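Local coordinates for mandelate racemase/muconate lactonizing enzyme family protein (Sorangium cellulosum, PDB 3S5S) that belongs to the mandelate racemase/muconate lactonizing enzyme family of the enolase superfamily, with a two-domain build and a beta/alpha-barrel domain, at residues A[202-207]-A[219-224]; A[268-273]-A[278-283]; A[294-299]-A[311-316]. All coordinates share one frame; numbering follows the deposited sequence. Where two conformers were deposited one is given.

Contact 1 of 3, residues A[202-207]-A[219-224]; sequences GEALAL and ALLEQP
Beside P224, which packs on A204, the side-chain oxygen OE1 of Q223 is gripped by two backbone N-H groups, those of D247 and S249. Q223 NE2 reaches the carbonyl of V225. With both ends of the amide in use, its position next to the contact is well defined. The contact itself is apolar and buried, with about 103 Å² covered. Of segment 202-207, A204 makes the contact through its methyl. It points at the chain as the strand ends and meets P224 CB with its own CB at 3.5 Å. P224 CG lies a little farther from A204 CB, at 4.0 Å, so the methyl lies against the CB-CG side of the ring, nearer CB. From L221 comes a single branch: CD2 stands 4.3 Å from A204 CB, a looser approach. L221 CD2 also lies 3.9 Å from P224 CG. The two residues on the strand side therefore support each other, and A204 sits against both. The reach of L221 follows from its first torsion: CG is anti to the backbone N (chi1 175°), which extends the chain toward the helix.

Helix 201-213 and strand 217-222 are consecutive parts of a beta-alpha-beta unit that starts with strand 190-194. The unit is part of the enolase-type barrel, with helices packed outside a parallel sheet. The strand ends at E222. Q223 then takes a left-handed backbone conformation (phi 31°), and P224 comes back to the helix side. L220 and E222 turn the other way, into the barrel. There E222 OE2 pairs with K164 NZ. On the outer side, V236 touches L221 and M233 touches P224, both from helix 230-239.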
loop_
_atom_site.group_PDB
_atom_site.type_symbol
_atom_site.label_atom_id
_atom_site.label_comp_id
_atom_site.label_asym_id
_atom_site.label_seq_id
_atom_site.Cartn_x
_atom_site.Cartn_y
_atom_site.Cartn_z
ATOM N N GLY A 202 30.590 14.981 -10.487
ATOM C CA GLY A 202 31.790 14.862 -11.313
ATOM C C GLY A 202 32.509 13.555 -11.050
ATOM O O GLY A 202 32.685 12.737 -11.952
ATOM N N GLU A 203 32.908 13.365 -9.798
ATOM C CA GLU A 203 33.507 12.124 -9.352
ATOM C C GLU A 203 32.645 10.908 -9.740
ATOM O O GLU A 203 33.135 9.973 -10.399
ATOM C CB GLU A 203 33.760 12.176 -7.837
ATOM C CG GLU A 203 34.684 13.326 -7.398
ATOM C CD GLU A 203 34.584 13.710 -5.900
ATOM O OE1 GLU A 203 35.313 14.662 -5.520
ATOM O OE2 GLU A 203 33.807 13.091 -5.110
ATOM N N ALA A 204 31.365 10.934 -9.357
ATOM C CA ALA A 204 30.477 9.786 -9.537
ATOM C C ALA A 204 30.547 9.260 -10.957
ATOM O O ALA A 204 30.881 8.093 -11.171
ATOM C CB ALA A 204 29.043 10.147 -9.174
ATOM N N LEU A 205 30.257 10.135 -11.917
ATOM C CA LEU A 205 30.303 9.790 -13.330
ATOM C C LEU A 205 31.688 9.257 -13.777
ATOM O O LEU A 205 31.768 8.332 -14.606
ATOM C CB LEU A 205 29.931 11.013 -14.181
ATOM C CG LEU A 205 28.510 11.570 -14.159
ATOM C CD1 LEU A 205 28.546 13.027 -14.556
ATOM C CD2 LEU A 205 27.585 10.803 -15.083
ATOM N N ALA A 206 32.769 9.836 -13.250
ATOM C CA ALA A 206 34.099 9.419 -13.698
ATOM C C ALA A 206 34.391 8.042 -13.132
ATOM O O ALA A 206 34.881 7.154 -13.833
ATOM C CB ALA A 206 35.191 10.443 -13.301
ATOM N N LEU A 207 34.036 7.873 -11.866
ATOM C CA LEU A 207 34.224 6.618 -11.169
ATOM C C LEU A 207 33.430 5.476 -11.817
ATOM O O LEU A 207 33.865 4.320 -11.778
ATOM C CB LEU A 207 33.839 6.781 -9.710
ATOM C CG LEU A 207 34.257 5.605 -8.838
ATOM C CD1 LEU A 207 35.788 5.558 -8.696
ATOM C CD2 LEU A 207 33.566 5.681 -7.488
ATOM N N ALA A 219 26.045 -2.465 -12.050
ATOM C CA ALA A 219 24.611 -2.673 -12.189
ATOM C C ALA A 219 23.801 -1.505 -11.609
ATOM O O ALA A 219 22.626 -1.331 -11.945
ATOM C CB ALA A 219 24.229 -3.979 -11.508
ATOM N N LEU A 220 24.422 -0.705 -10.737
ATOM C CA LEU A 220 23.709 0.380 -10.085
ATOM C C LEU A 220 24.679 1.395 -9.500
ATOM O O LEU A 220 25.695 1.000 -8.915
ATOM C CB LEU A 220 22.823 -0.202 -8.974
ATOM C CG LEU A 220 21.874 0.719 -8.222
ATOM C CD1 LEU A 220 20.762 1.221 -9.132
ATOM C CD2 LEU A 220 21.288 -0.016 -6.998
ATOM N N LEU A 221 24.384 2.685 -9.667
ATOM C CA LEU A 221 25.051 3.716 -8.906
ATOM C C LEU A 221 24.117 4.285 -7.843
ATOM O O LEU A 221 23.217 5.046 -8.159
ATOM C CB LEU A 221 25.494 4.832 -9.811
ATOM C CG LEU A 221 26.115 6.079 -9.185
ATOM C CD1 LEU A 221 27.462 5.850 -8.507
ATOM C CD2 LEU A 221 26.296 7.057 -10.301
ATOM N N GLU A 222 24.373 3.958 -6.584
ATOM C CA GLU A 222 23.509 4.341 -5.504
ATOM C C GLU A 222 23.807 5.696 -4.820
ATOM O O GLU A 222 24.923 5.913 -4.295
ATOM C CB GLU A 222 23.535 3.259 -4.445
ATOM C CG GLU A 222 22.591 3.592 -3.351
ATOM C CD GLU A 222 22.384 2.476 -2.439
ATOM O OE1 GLU A 222 21.568 2.650 -1.542
ATOM O OE2 GLU A 222 23.035 1.433 -2.610
ATOM N N GLN A 223 22.804 6.578 -4.811
ATOM C CA GLN A 223 22.885 7.888 -4.152
ATOM C C GLN A 223 24.290 8.520 -4.132
ATOM O O GLN A 223 24.848 8.770 -3.053
ATOM C CB GLN A 223 22.381 7.766 -2.711
ATOM C CG GLN A 223 22.261 9.097 -2.033
ATOM C CD GLN A 223 21.019 9.819 -2.450
ATOM O OE1 GLN A 223 19.964 9.197 -2.625
ATOM N NE2 GLN A 223 21.121 11.133 -2.606
ATOM N N PRO A 224 24.862 8.800 -5.304
ATOM C CA PRO A 224 26.240 9.274 -5.256
ATOM C C PRO A 224 26.391 10.661 -4.646
ATOM O O PRO A 224 27.422 10.950 -4.042
ATOM C CB PRO A 224 26.653 9.320 -6.726
ATOM C CG PRO A 224 25.428 9.528 -7.462
ATOM C CD PRO A 224 24.284 8.913 -6.656
#

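Contact 2 of 3, residues A[268-273]-A[278-283]; sequences VNIKLM and AEALDI
I270 and A280 meet through methyls, with I270 CG2 at 3.9 Å from A280 CB. All contacts between 268-273 and 278-283 are apolar and buried. The I270 and I283 side chains run antiparallel alongside each other, and I270 CG1 comes to 3.7 Å from I283 CG2. The same I283 CG2 also lies 4.0 Å from V268 CG1, and the V268 side chain lies nearly perpendicular to that of I283. One isoleucine branch thus covers two strand residues. Its first torsion, with CG2 anti to the backbone N, aims it at the strand. L272 adds a second neighbour for A280: L272 CD2 approaches A280 CB at 3.6 Å.

The polar groups lie away from this core. K271 NZ forms a salt bridge with D247. On the helix, D282 pairs with R288 of the second subunit.

Segment 278-283 runs back along 268-270, the axes at 153°, as in a barrel beta-alpha-beta crossover. Strand 293-296 bonds the backbone of strand 267-270. F312 of helix 303-316 touches A280, and S309 of that helix and C105 of helix 101-117 touch L272.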
loop_
_atom_site.group_PDB
_atom_site.type_symbol
_atom_site.label_atom_id
_atom_site.label_comp_id
_atom_site.label_asym_id
_atom_site.label_seq_id
_atom_site.Cartn_x
_atom_site.Cartn_y
_atom_site.Cartn_z
ATOM N N VAL A 268 14.661 2.896 -6.487
ATOM C CA VAL A 268 14.510 3.348 -5.096
ATOM C C VAL A 268 14.954 2.278 -4.082
ATOM O O VAL A 268 14.549 1.123 -4.147
ATOM C CB VAL A 268 13.032 3.820 -4.788
ATOM C CG1 VAL A 268 12.771 3.788 -3.364
ATOM C CG2 VAL A 268 12.823 5.232 -5.255
ATOM N N ASN A 269 15.796 2.701 -3.144
ATOM C CA ASN A 269 16.172 1.894 -1.989
ATOM C C ASN A 269 15.184 2.125 -0.841
ATOM O O ASN A 269 15.154 3.180 -0.225
ATOM C CB ASN A 269 17.596 2.242 -1.576
ATOM C CG ASN A 269 18.122 1.304 -0.491
ATOM O OD1 ASN A 269 17.322 0.619 0.170
ATOM N ND2 ASN A 269 19.466 1.249 -0.312
ATOM N N ILE A 270 14.330 1.152 -0.598
ATOM C CA ILE A 270 13.312 1.215 0.437
ATOM C C ILE A 270 13.900 0.588 1.685
ATOM O O ILE A 270 14.448 -0.525 1.638
ATOM C CB ILE A 270 12.066 0.371 -0.007
ATOM C CG1 ILE A 270 11.494 0.886 -1.321
ATOM C CG2 ILE A 270 10.986 0.353 1.026
ATOM C CD1 ILE A 270 10.336 0.002 -1.903
ATOM N N LYS A 271 13.750 1.276 2.812
ATOM C CA LYS A 271 14.124 0.706 4.118
ATOM C C LYS A 271 12.971 0.862 5.067
ATOM O O LYS A 271 12.426 1.951 5.162
ATOM C CB LYS A 271 15.344 1.430 4.687
ATOM C CG LYS A 271 16.543 1.350 3.755
ATOM C CD LYS A 271 17.729 1.945 4.366
ATOM C CE LYS A 271 18.604 2.367 3.261
ATOM N NZ LYS A 271 19.946 2.694 3.803
ATOM N N LEU A 272 12.626 -0.201 5.800
ATOM C CA LEU A 272 11.574 -0.113 6.813
ATOM C C LEU A 272 11.912 0.947 7.868
ATOM O O LEU A 272 11.001 1.622 8.399
ATOM C CB LEU A 272 11.324 -1.474 7.457
ATOM C CG LEU A 272 10.905 -2.591 6.490
ATOM C CD1 LEU A 272 10.266 -3.764 7.231
ATOM C CD2 LEU A 272 9.949 -2.069 5.450
ATOM N N MET A 273 13.218 1.153 8.081
ATOM C CA MET A 273 13.742 1.909 9.200
ATOM C C MET A 273 13.786 3.407 8.992
ATOM O O MET A 273 13.953 4.145 9.979
ATOM C CB MET A 273 15.134 1.419 9.588
ATOM C CG MET A 273 15.488 1.781 11.059
ATOM S SD MET A 273 14.750 0.719 12.299
ATOM C CE MET A 273 15.165 -0.828 11.539
ATOM N N ALA A 278 4.351 1.343 7.259
ATOM C CA ALA A 278 3.266 1.938 6.498
ATOM C C ALA A 278 3.844 2.841 5.383
ATOM O O ALA A 278 3.399 2.758 4.240
ATOM C CB ALA A 278 2.251 2.696 7.401
ATOM N N GLU A 279 4.815 3.686 5.749
ATOM C CA GLU A 279 5.504 4.570 4.802
ATOM C C GLU A 279 6.077 3.701 3.662
ATOM O O GLU A 279 5.782 3.931 2.498
ATOM C CB GLU A 279 6.540 5.515 5.518
ATOM C CG GLU A 279 6.004 7.006 5.799
ATOM C CD GLU A 279 6.787 7.868 6.874
ATOM O OE1 GLU A 279 7.993 8.175 6.723
ATOM O OE2 GLU A 279 6.177 8.291 7.865
ATOM N N ALA A 280 6.790 2.640 4.028
ATOM C CA ALA A 280 7.396 1.684 3.094
ATOM C C ALA A 280 6.422 0.966 2.115
ATOM O O ALA A 280 6.694 0.881 0.893
ATOM C CB ALA A 280 8.250 0.703 3.842
ATOM N N LEU A 281 5.280 0.506 2.624
ATOM C CA LEU A 281 4.199 -0.009 1.732
ATOM C C LEU A 281 3.778 0.985 0.642
ATOM O O LEU A 281 3.593 0.607 -0.505
ATOM C CB LEU A 281 2.959 -0.497 2.549
ATOM C CG LEU A 281 3.265 -1.728 3.427
ATOM C CD1 LEU A 281 2.151 -2.033 4.455
ATOM C CD2 LEU A 281 3.523 -2.932 2.559
ATOM N N ASP A 282 3.641 2.251 1.015
ATOM C CA ASP A 282 3.191 3.297 0.084
ATOM C C ASP A 282 4.288 3.569 -0.947
ATOM O O ASP A 282 3.994 3.672 -2.153
ATOM C CB ASP A 282 2.753 4.577 0.831
ATOM C CG ASP A 282 1.361 4.431 1.535
ATOM O OD1 ASP A 282 0.644 3.439 1.245
ATOM O OD2 ASP A 282 0.954 5.290 2.389
ATOM N N ILE A 283 5.543 3.655 -0.499
ATOM C CA ILE A 283 6.677 3.889 -1.380
ATOM C C ILE A 283 6.835 2.780 -2.427
ATOM O O ILE A 283 7.043 3.060 -3.579
ATOM C CB ILE A 283 8.018 3.991 -0.578
ATOM C CG1 ILE A 283 8.102 5.270 0.225
ATOM C CG2 ILE A 283 9.246 3.869 -1.474
ATOM C CD1 ILE A 283 9.139 5.082 1.342
#

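Contact 3 of 3, residues A[294-299]-A[311-316]; sequences LMIGGM and CFAAGL
I296 and A313 form the closest pair of this contact. I296 CG2 lies 3.6 Å from A313 CB, and I296 CB is almost as near, at 3.7 Å from A313 CB. I296 CG1 is 3.8 Å from the same methyl. A313 thus rests on the branch point of the isoleucine rather than on its end. The end goes to the neighbouring residue: I296 CD1 approaches F312 CD2 at 3.7 Å and F312 CE2 at 4.1 Å. Its approach to the ring is oblique. Two successive helix residues therefore share one isoleucine.

The torsions explain this split. In I296, CG1 is anti to the backbone N (chi1 -178°) and CG2 lies between the backbone N and the carbonyl carbon. CB, CG1 and CG2 then lie against the alanine, and the bend at chi2 (62°) sends CD1 to the ring.

The next shell holds the ring in place. L316, one helical turn on, sets CD1 3.4 Å above one face of F312, offset toward the rim. F319 of strand 319-322 touches both I296 and F312. Helix 272-289 reaches the ring through L272, A280 and L281.

Strand 293-296, helix 303-316 and strand 319-322 form one beta-alpha-beta unit, the last of the barrel, and the contact fixes the helix on its first strand. At the helix end the chemistry changes. S130 OG bonds the carbonyl of G315, and R90 of the second subunit bonds that of L316. The interface with I296 itself has apolar partners throughout. Its hold therefore depends on close fit and burial, while polar bonds serve the last turn of the helix and its link to the other subunit.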
loop_
_atom_site.group_PDB
_atom_site.type_symbol
_atom_site.label_atom_id
_atom_site.label_comp_id
_atom_site.label_asym_id
_atom_site.label_seq_id
_atom_site.Cartn_x
_atom_site.Cartn_y
_atom_site.Cartn_z
ATOM N N LEU A 294 12.772 -1.428 -7.728
ATOM C CA LEU A 294 12.764 -1.490 -6.288
ATOM C C LEU A 294 13.999 -2.179 -5.727
ATOM O O LEU A 294 14.402 -3.270 -6.196
ATOM C CB LEU A 294 11.498 -2.214 -5.788
ATOM C CG LEU A 294 10.167 -1.705 -6.347
ATOM C CD1 LEU A 294 9.047 -2.555 -5.815
ATOM C CD2 LEU A 294 9.999 -0.370 -5.813
ATOM N N MET A 295 14.564 -1.556 -4.689
ATOM C CA MET A 295 15.673 -2.125 -3.922
ATOM C C MET A 295 15.206 -2.216 -2.477
ATOM O O MET A 295 14.514 -1.340 -1.990
ATOM C CB MET A 295 16.906 -1.235 -4.075
ATOM C CG MET A 295 18.193 -1.673 -3.336
ATOM S SD MET A 295 19.554 -0.569 -3.642
ATOM C CE MET A 295 20.559 -1.099 -2.349
ATOM N N ILE A 296 15.498 -3.319 -1.806
ATOM C CA ILE A 296 15.171 -3.439 -0.366
ATOM C C ILE A 296 16.530 -3.371 0.364
ATOM O O ILE A 296 17.451 -4.111 0.027
ATOM C CB ILE A 296 14.385 -4.747 -0.050
ATOM C CG1 ILE A 296 13.994 -4.848 1.449
ATOM C CG2 ILE A 296 15.176 -5.991 -0.461
ATOM C CD1 ILE A 296 13.078 -3.760 1.989
ATOM N N GLY A 297 16.680 -2.434 1.287
ATOM C CA GLY A 297 17.961 -2.169 1.913
ATOM C C GLY A 297 17.772 -2.124 3.403
ATOM O O GLY A 297 16.773 -2.646 3.919
ATOM N N GLY A 298 18.732 -1.549 4.123
ATOM C CA GLY A 298 18.566 -1.401 5.555
ATOM C C GLY A 298 19.629 -0.554 6.190
ATOM O O GLY A 298 20.558 -0.130 5.549
ATOM N N MET A 299 19.447 -0.293 7.484
ATOM C CA MET A 299 20.454 0.368 8.317
ATOM C C MET A 299 21.465 -0.710 8.784
ATOM O O MET A 299 21.746 -1.624 8.028
ATOM C CB MET A 299 19.734 1.077 9.467
ATOM C CG MET A 299 19.605 2.606 9.353
ATOM S SD MET A 299 19.294 3.385 7.762
ATOM C CE MET A 299 20.891 3.235 7.015
ATOM N N CYS A 311 10.716 -10.391 4.641
ATOM C CA CYS A 311 9.284 -10.723 4.577
ATOM C C CYS A 311 8.578 -9.695 3.722
ATOM O O CYS A 311 7.722 -10.044 2.909
ATOM C CB CYS A 311 8.658 -10.696 5.963
ATOM S SG CYS A 311 9.085 -12.091 6.992
ATOM N N PHE A 312 8.958 -8.430 3.915
ATOM C CA PHE A 312 8.380 -7.313 3.175
ATOM C C PHE A 312 8.686 -7.462 1.667
ATOM O O PHE A 312 7.753 -7.625 0.850
ATOM C CB PHE A 312 8.866 -5.966 3.801
ATOM C CG PHE A 312 8.538 -4.717 3.001
ATOM C CD1 PHE A 312 7.392 -3.993 3.252
ATOM C CD2 PHE A 312 9.426 -4.224 2.025
ATOM C CE1 PHE A 312 7.079 -2.780 2.532
ATOM C CE2 PHE A 312 9.146 -3.027 1.280
ATOM C CZ PHE A 312 7.947 -2.296 1.559
ATOM N N ALA A 313 9.977 -7.410 1.309
ATOM C CA ALA A 313 10.416 -7.545 -0.095
ATOM C C ALA A 313 9.891 -8.856 -0.759
ATOM O O ALA A 313 9.281 -8.782 -1.826
ATOM C CB ALA A 313 11.881 -7.477 -0.192
ATOM N N ALA A 314 10.106 -10.034 -0.144
ATOM C CA ALA A 314 9.621 -11.281 -0.786
ATOM C C ALA A 314 8.078 -11.398 -0.838
ATOM O O ALA A 314 7.544 -12.005 -1.739
ATOM C CB ALA A 314 10.243 -12.570 -0.113
ATOM N N GLY A 315 7.376 -10.856 0.154
ATOM C CA GLY A 315 5.907 -10.846 0.161
ATOM C C GLY A 315 5.370 -9.989 -0.955
ATOM O O GLY A 315 4.488 -10.425 -1.717
ATOM N N LEU A 316 5.956 -8.811 -1.109
ATOM C CA LEU A 316 5.527 -7.887 -2.136
ATOM C C LEU A 316 5.823 -8.361 -3.559
ATOM O O LEU A 316 4.981 -8.197 -4.439
ATOM C CB LEU A 316 6.110 -6.489 -1.924
ATOM C CG LEU A 316 5.562 -5.644 -0.802
ATOM C CD1 LEU A 316 6.443 -4.401 -0.630
ATOM C CD2 LEU A 316 4.117 -5.274 -1.092
#

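In the fold
All three contacts are buried and apolar, and each fastens a barrel helix to a strand of the same parallel sheet. Contacts 2 and 3 are neighbours, with centres about 8 Å apart near the centre of the folded chain. Strands 267-270 and 293-296 are bonded side by side, V268 O to M295 N at 2.7 Å. Contact 1 lies farther out, about 20 Å from the chain centre, and is the smallest. It still reaches contact 2 inside the barrel, where E222 OE1 meets N269 ND2 at 2.8 Å. Alanine methyls serve in all three; isoleucines carry contacts 2 and 3, and a phenylalanine ring joins in contact 3. Contacts 2 and 3 also have helices touching the second subunit.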